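Side-chain contacts in synaptonemal complex protein 2 (PDB 5IWZ), which is a major component of the axial and lateral elements of meiotic synaptonemal complexes, needed for synapsis and SYCP3 insertion, and is represented here by its N-terminal part: residues A[30-33]-A[34-37]; A[133-136]-A[137-141]; A[375-378]-A[379-383]. One frame throughout, in Å; residues are numbered along the deposited sequence.

Contact 1. Residues A[30-33]-A[34-37]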
# COMPACT_ATOMS: atom_id res chain seq x y z
N LEU A 30 9.10 24.00 7.88
CA LEU A 30 9.24 22.96 8.89
C LEU A 30 8.72 23.43 10.24
O LEU A 30 8.13 22.65 11.00
CB LEU A 30 10.69 22.53 9.01
CG LEU A 30 11.25 21.57 7.97
CD1 LEU A 30 12.74 21.39 8.21
CD2 LEU A 30 10.52 20.23 8.00
N ALA A 31 8.91 24.71 10.56
CA ALA A 31 8.42 25.22 11.84
C ALA A 31 6.90 25.14 11.91
O ALA A 31 6.34 24.82 12.97
CB ALA A 31 8.92 26.65 12.06
N LEU A 32 6.22 25.40 10.79
CA LEU A 32 4.76 25.28 10.77
C LEU A 32 4.32 23.86 11.08
O LEU A 32 3.28 23.65 11.71
CB LEU A 32 4.19 25.72 9.43
CG LEU A 32 4.43 27.15 8.97
CD1 LEU A 32 3.54 27.40 7.76
CD2 LEU A 32 4.15 28.13 10.10
N LEU A 33 5.09 22.87 10.62
CA LEU A 33 4.72 21.48 10.85
C LEU A 33 4.72 21.12 12.34
O LEU A 33 4.25 20.03 12.68
CB LEU A 33 5.67 20.55 10.09
CG LEU A 33 5.55 20.54 8.56
CD1 LEU A 33 6.56 19.59 7.95
CD2 LEU A 33 4.14 20.15 8.13
N GLN A 34 5.21 22.00 13.21
CA GLN A 34 5.19 21.72 14.65
C GLN A 34 4.01 22.36 15.36
O GLN A 34 3.87 22.20 16.58
CB GLN A 34 6.49 22.18 15.31
CG GLN A 34 7.77 21.94 14.52
CD GLN A 34 7.92 20.52 14.00
OE1 GLN A 34 7.55 19.55 14.67
NE2 GLN A 34 8.47 20.39 12.78
N ILE A 35 3.15 23.09 14.64
CA ILE A 35 1.95 23.71 15.20
C ILE A 35 0.78 22.75 15.05
O ILE A 35 0.66 22.05 14.04
CB ILE A 35 1.64 25.05 14.51
CG1 ILE A 35 2.83 25.99 14.54
CG2 ILE A 35 0.44 25.73 15.16
CD1 ILE A 35 2.58 27.26 13.75
N ASP A 36 -0.11 22.73 16.04
CA ASP A 36 -1.36 22.00 15.92
C ASP A 36 -2.39 22.90 15.26
O ASP A 36 -2.67 24.00 15.75
CB ASP A 36 -1.85 21.51 17.28
CG ASP A 36 -1.55 20.03 17.51
OD1 ASP A 36 -0.88 19.68 18.51
OD2 ASP A 36 -1.98 19.22 16.67
N ILE A 37 -2.95 22.42 14.15
CA ILE A 37 -3.92 23.20 13.37
C ILE A 37 -5.19 23.35 14.19
O ILE A 37 -5.76 22.37 14.67
CB ILE A 37 -4.20 22.52 12.03
CG1 ILE A 37 -2.93 22.45 11.17
CG2 ILE A 37 -5.32 23.26 11.28
CD1 ILE A 37 -2.41 23.79 10.76

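Contact 2. Residues A[133-136]-A[137-141]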
# COMPACT_ATOMS: atom_id res chain seq x y z
N PHE A 133 -0.56 10.10 -1.77
CA PHE A 133 -1.90 9.53 -1.80
C PHE A 133 -2.77 10.07 -0.67
O PHE A 133 -3.96 10.30 -0.88
CB PHE A 133 -1.83 8.01 -1.75
CG PHE A 133 -1.45 7.39 -3.07
CD1 PHE A 133 -2.16 7.69 -4.22
CD2 PHE A 133 -0.38 6.51 -3.16
CE1 PHE A 133 -1.81 7.14 -5.44
CE2 PHE A 133 -0.03 5.95 -4.38
CZ PHE A 133 -0.75 6.27 -5.53
N ASP A 134 -2.17 10.34 0.51
CA ASP A 134 -2.91 10.96 1.61
C ASP A 134 -3.51 12.30 1.17
O ASP A 134 -4.67 12.61 1.48
CB ASP A 134 -2.01 11.18 2.82
CG ASP A 134 -1.70 9.89 3.59
OD1 ASP A 134 -2.45 8.91 3.45
OD2 ASP A 134 -0.70 9.87 4.34
N LEU A 135 -2.72 13.11 0.47
CA LEU A 135 -3.25 14.35 -0.07
C LEU A 135 -4.32 14.07 -1.12
O LEU A 135 -5.34 14.75 -1.17
CB LEU A 135 -2.10 15.19 -0.64
CG LEU A 135 -2.43 16.52 -1.31
CD1 LEU A 135 -3.40 17.38 -0.47
CD2 LEU A 135 -1.13 17.30 -1.63
N LEU A 136 -4.10 13.06 -1.97
CA LEU A 136 -5.14 12.67 -2.93
C LEU A 136 -6.46 12.34 -2.22
O LEU A 136 -7.53 12.70 -2.71
CB LEU A 136 -4.67 11.46 -3.74
CG LEU A 136 -4.51 11.47 -5.26
CD1 LEU A 136 -4.88 10.08 -5.79
CD2 LEU A 136 -5.29 12.57 -5.97
N MET A 137 -6.40 11.65 -1.08
CA MET A 137 -7.65 11.29 -0.41
C MET A 137 -8.36 12.51 0.17
O MET A 137 -9.59 12.53 0.20
CB MET A 137 -7.42 10.24 0.69
CG MET A 137 -7.01 8.86 0.19
SD MET A 137 -8.01 8.17 -1.16
CE MET A 137 -9.68 8.29 -0.47
N VAL A 138 -7.61 13.51 0.64
CA VAL A 138 -8.21 14.76 1.12
C VAL A 138 -8.99 15.45 -0.00
O VAL A 138 -10.08 15.99 0.21
CB VAL A 138 -7.12 15.68 1.71
CG1 VAL A 138 -7.63 17.12 1.84
CG2 VAL A 138 -6.63 15.15 3.07
N ILE A 139 -8.42 15.45 -1.21
CA ILE A 139 -9.13 16.03 -2.36
C ILE A 139 -10.34 15.18 -2.73
O ILE A 139 -11.40 15.71 -3.11
CB ILE A 139 -8.16 16.17 -3.55
CG1 ILE A 139 -6.98 17.06 -3.17
CG2 ILE A 139 -8.91 16.70 -4.77
CD1 ILE A 139 -5.77 16.84 -4.05
N TYR A 140 -10.19 13.86 -2.68
CA TYR A 140 -11.30 12.98 -3.01
C TYR A 140 -12.49 13.25 -2.10
O TYR A 140 -13.63 13.35 -2.57
CB TYR A 140 -10.81 11.53 -2.92
CG TYR A 140 -11.82 10.42 -3.16
CD1 TYR A 140 -12.69 10.01 -2.16
CD2 TYR A 140 -11.84 9.74 -4.37
CE1 TYR A 140 -13.58 8.97 -2.37
CE2 TYR A 140 -12.72 8.70 -4.59
CZ TYR A 140 -13.59 8.32 -3.58
OH TYR A 140 -14.47 7.30 -3.78
N ASP A 141 -12.23 13.43 -0.80
CA ASP A 141 -13.30 13.54 0.19
C ASP A 141 -13.92 14.93 0.29
O ASP A 141 -14.91 15.09 1.00
CB ASP A 141 -12.79 13.15 1.58
CG ASP A 141 -12.38 11.69 1.66
OD1 ASP A 141 -11.36 11.39 2.31
OD2 ASP A 141 -13.09 10.85 1.07

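Contact 3. Residues A[375-378]-A[379-383]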
# COMPACT_ATOMS: atom_id res chain seq x y z
N PHE A 375 6.50 -20.42 14.79
CA PHE A 375 5.41 -21.01 14.03
C PHE A 375 5.56 -22.53 14.11
O PHE A 375 6.62 -23.07 13.76
CB PHE A 375 5.43 -20.55 12.57
CG PHE A 375 5.36 -19.05 12.39
CD1 PHE A 375 4.13 -18.41 12.22
CD2 PHE A 375 6.50 -18.28 12.40
CE1 PHE A 375 4.05 -17.04 12.05
CE2 PHE A 375 6.44 -16.89 12.23
CZ PHE A 375 5.21 -16.28 12.05
N TYR A 376 4.52 -23.21 14.59
CA TYR A 376 4.50 -24.67 14.63
C TYR A 376 3.70 -25.21 13.46
O TYR A 376 2.56 -24.79 13.23
CB TYR A 376 3.90 -25.18 15.95
CG TYR A 376 4.76 -24.94 17.17
CD1 TYR A 376 4.67 -23.76 17.89
CD2 TYR A 376 5.67 -25.91 17.60
CE1 TYR A 376 5.45 -23.53 19.00
CE2 TYR A 376 6.46 -25.69 18.73
CZ TYR A 376 6.34 -24.50 19.42
OH TYR A 376 7.12 -24.27 20.52
N PHE A 377 4.30 -26.14 12.72
CA PHE A 377 3.70 -26.73 11.54
C PHE A 377 3.67 -28.25 11.66
O PHE A 377 4.47 -28.84 12.39
CB PHE A 377 4.49 -26.38 10.27
CG PHE A 377 4.48 -24.91 9.94
CD1 PHE A 377 3.43 -24.34 9.23
CD2 PHE A 377 5.55 -24.11 10.30
CE1 PHE A 377 3.44 -22.98 8.90
CE2 PHE A 377 5.57 -22.75 9.98
CZ PHE A 377 4.51 -22.19 9.28
N ASP A 378 2.75 -28.88 10.93
CA ASP A 378 2.78 -30.32 10.76
C ASP A 378 4.10 -30.75 10.12
O ASP A 378 4.62 -30.10 9.22
CB ASP A 378 1.62 -30.78 9.90
CG ASP A 378 1.55 -32.29 9.77
OD1 ASP A 378 1.04 -32.94 10.70
OD2 ASP A 378 2.04 -32.82 8.75
N GLU A 379 4.66 -31.87 10.61
CA GLU A 379 5.98 -32.31 10.19
C GLU A 379 6.04 -32.70 8.71
O GLU A 379 7.13 -32.67 8.12
CB GLU A 379 6.42 -33.49 11.06
CG GLU A 379 5.28 -34.45 11.35
CD GLU A 379 5.70 -35.63 12.21
OE1 GLU A 379 4.82 -36.43 12.59
OE2 GLU A 379 6.92 -35.74 12.52
N SER A 380 4.90 -33.03 8.09
CA SER A 380 4.92 -33.32 6.66
C SER A 380 5.09 -32.08 5.79
O SER A 380 5.29 -32.21 4.58
CB SER A 380 3.63 -34.05 6.25
OG SER A 380 2.51 -33.18 6.24
N LEU A 381 5.03 -30.88 6.35
CA LEU A 381 5.09 -29.68 5.52
C LEU A 381 6.54 -29.31 5.22
O LEU A 381 7.43 -29.47 6.06
CB LEU A 381 4.37 -28.52 6.21
CG LEU A 381 2.87 -28.79 6.38
CD1 LEU A 381 2.22 -27.67 7.19
CD2 LEU A 381 2.18 -28.96 5.03
N GLU A 382 6.78 -28.82 4.00
CA GLU A 382 8.13 -28.50 3.53
C GLU A 382 8.59 -27.10 3.97
O GLU A 382 8.87 -26.22 3.16
CB GLU A 382 8.20 -28.61 2.01
CG GLU A 382 8.17 -30.03 1.44
CD GLU A 382 8.45 -30.05 -0.06
OE1 GLU A 382 7.68 -30.69 -0.80
OE2 GLU A 382 9.44 -29.41 -0.50
N ILE A 383 8.70 -26.92 5.28
CA ILE A 383 9.04 -25.59 5.81
C ILE A 383 10.44 -25.18 5.36
O ILE A 383 10.67 -24.02 4.99
CB ILE A 383 8.90 -25.58 7.34
CG1 ILE A 383 7.46 -25.92 7.76
CG2 ILE A 383 9.33 -24.22 7.91
CD1 ILE A 383 6.39 -25.32 6.83

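Contact 1. Residues A[30-33]-A[34-37]
Gln-34 folds its side chain back over the last turn of helix 27-32, and its amide NE2 donates to Leu-30 O at 2.9 Å. A bend at chi2 (-50°) makes this possible: an extended chain would carry the amide away from the backbone, whereas here CG and CD double back past Leu-33. The bond is somewhat bent, 144° at the hydrogen, and the donor sits tilted from the carbonyl plane of Leu-30. Glutamine suits the place because it has both the length to reach a carbonyl four residues back and an N-H to offer it. That same carbonyl receives a weak backbone bond from Leu-33 N.

The carbonyls that follow take backbone donors three residues on. Gln-34 N reaches Ala-31 O at 3.0 Å. Ile-35 N reaches Leu-32 O, also at 3.0 Å, and this bond closes a type I beta turn from Leu-32 to Ile-35. The turn leads the chain from helix 27-32 of the armadillo-repeat-like domain into the loop before strand 43-45.

On another side of the turn, Leu-32 and Ile-35 lie alongside each other and point the same way, their methyls CD2 and CD1 4.1 Å apart. In Ile-35, chi1 (-54°) puts CG1 beside the backbone N, and the extended chi2 carries CD1 on to Leu-32. Leucine and isoleucine fit here as both meet apolar neighbours: Leu-32 packs on Leu-13 and Cys-16 of helix 13-23, and Ile-35 on Pro-8 and Leu-10. Leu-33 leans instead on Ile-74 and Ser-75 of helix 66-79.

Contact 2. Residues A[133-136]-A[137-141]
Met-137 N donates to Phe-133 O at 2.8 Å in helix 123-141, one of the alpha helices packed together in the armadillo-repeat-like domain. The same i to i+4 pattern continues with Val-138 N on Asp-134 O and Ile-139 N on Leu-135 O, both somewhat longer, and with Tyr-140 N on Leu-136 O at 2.9 Å. The first donor meets its acceptor nearly along the C=O axis, whereas the other three are tilted from the carbonyl plane, Val-138 N the most. These bonds pair four N-H groups with four carbonyls in a mostly buried stretch and leave the side chains to fan out to different neighbours.

Apolar contact along the helix is modest. Leu-135 and Ile-139, four residues apart, share one face, with CG of the first 4.3 Å from CD1 of the second. The isoleucine brings CG1 beside its own backbone N (chi1 -59°), which lays CD1 back near Leu-135 O. Branched aliphatic residues suit this face because both pack on Met-103 of helix 99-108, while Ile-139 also meets Leu-99 and Val-100.

A second face carries Phe-133 and Met-137, which look toward helix 169-185: Phe-133 packs on Ala-175, and the methionine on Leu-181 and Met-182. Met-137 is bent at both chi2 and chi3, a compact shape that a flexible, unbranched thioether can adopt, and its CG lies 3.5 Å from Phe-133 O.

Two polar side chains also reach helix 169-185: Asp-134 forms a long, weak ion pair with Lys-178, and the hydroxyl of Tyr-140 makes a weak hydrogen bond to the Met-182 carbonyl. At the ring of Phe-133, Leu-136 CD1 lies at the edge, in the ring plane.

Contact 3. Residues A[375-378]-A[379-383]
Ile-383 sets its CD1 methyl over one face of the Phe-377 ring, a CH-pi contact 3.8 Å from the centroid and 17° off the ring normal. The two side chains cross obliquely, and CG1 of the isoleucine follows the methyl onto the ring margin, 3.7 Å from Phe-377 CD2. Leu-381 comes from another direction, about at right angles to the phenylalanine, its CD1 4.0 Å from Phe-377 CB. A flat aromatic suits this place, offering a broad face to an aliphatic chain from the start of the next helix.

With CG anti to the backbone N (chi1 -176°), Asp-378 offers OD2 to two donors of Ser-380. The backbone N comes at 2.9 Å from above the carboxylate plane, making an Asx turn within the type I beta turn from Asp-378 to Leu-381. Ser-380 OG meets OD2 at 2.6 Å, nearly in line with the C-O bond. Serine supplies both donors within one short residue. The beta turn itself is closed by Leu-381 N, which donates to Asp-378 O at 3.0 Å. An alanine here would remove the carboxylate, so Ser-380 would probably lose the acceptor shared by its N and OG and its hydroxyl would be left free to rotate.

The contact joins strand 372-378 to helix 383-390 in the Spt16M-like domain, a domain related to the PH fold. Phe-284 of strand 281-285 packs on Phe-377, Leu-381 and Ile-383 alike, while Lys-353 of the adjacent strand 352-359 binds the carbonyls of Glu-379 and Leu-381.

From the N terminus, the three contacts follow in series, none nesting within or crossing another, and each joins residues that are neighbours along the chain. Contact 1 closes the turn by which helix 27-32 gives way to a loop, at the surface of the armadillo-repeat-like domain. Contact 2 closes no loop; it lies within helix 123-141 in the buried part of the same domain, its centre about 20 Å from that of contact 1. Contact 3 links strand 372-378 to helix 383-390 through a beta turn in the Spt16M-like domain, its centre about 44 Å from that of contact 2 and on the opposite side of the chain's centre.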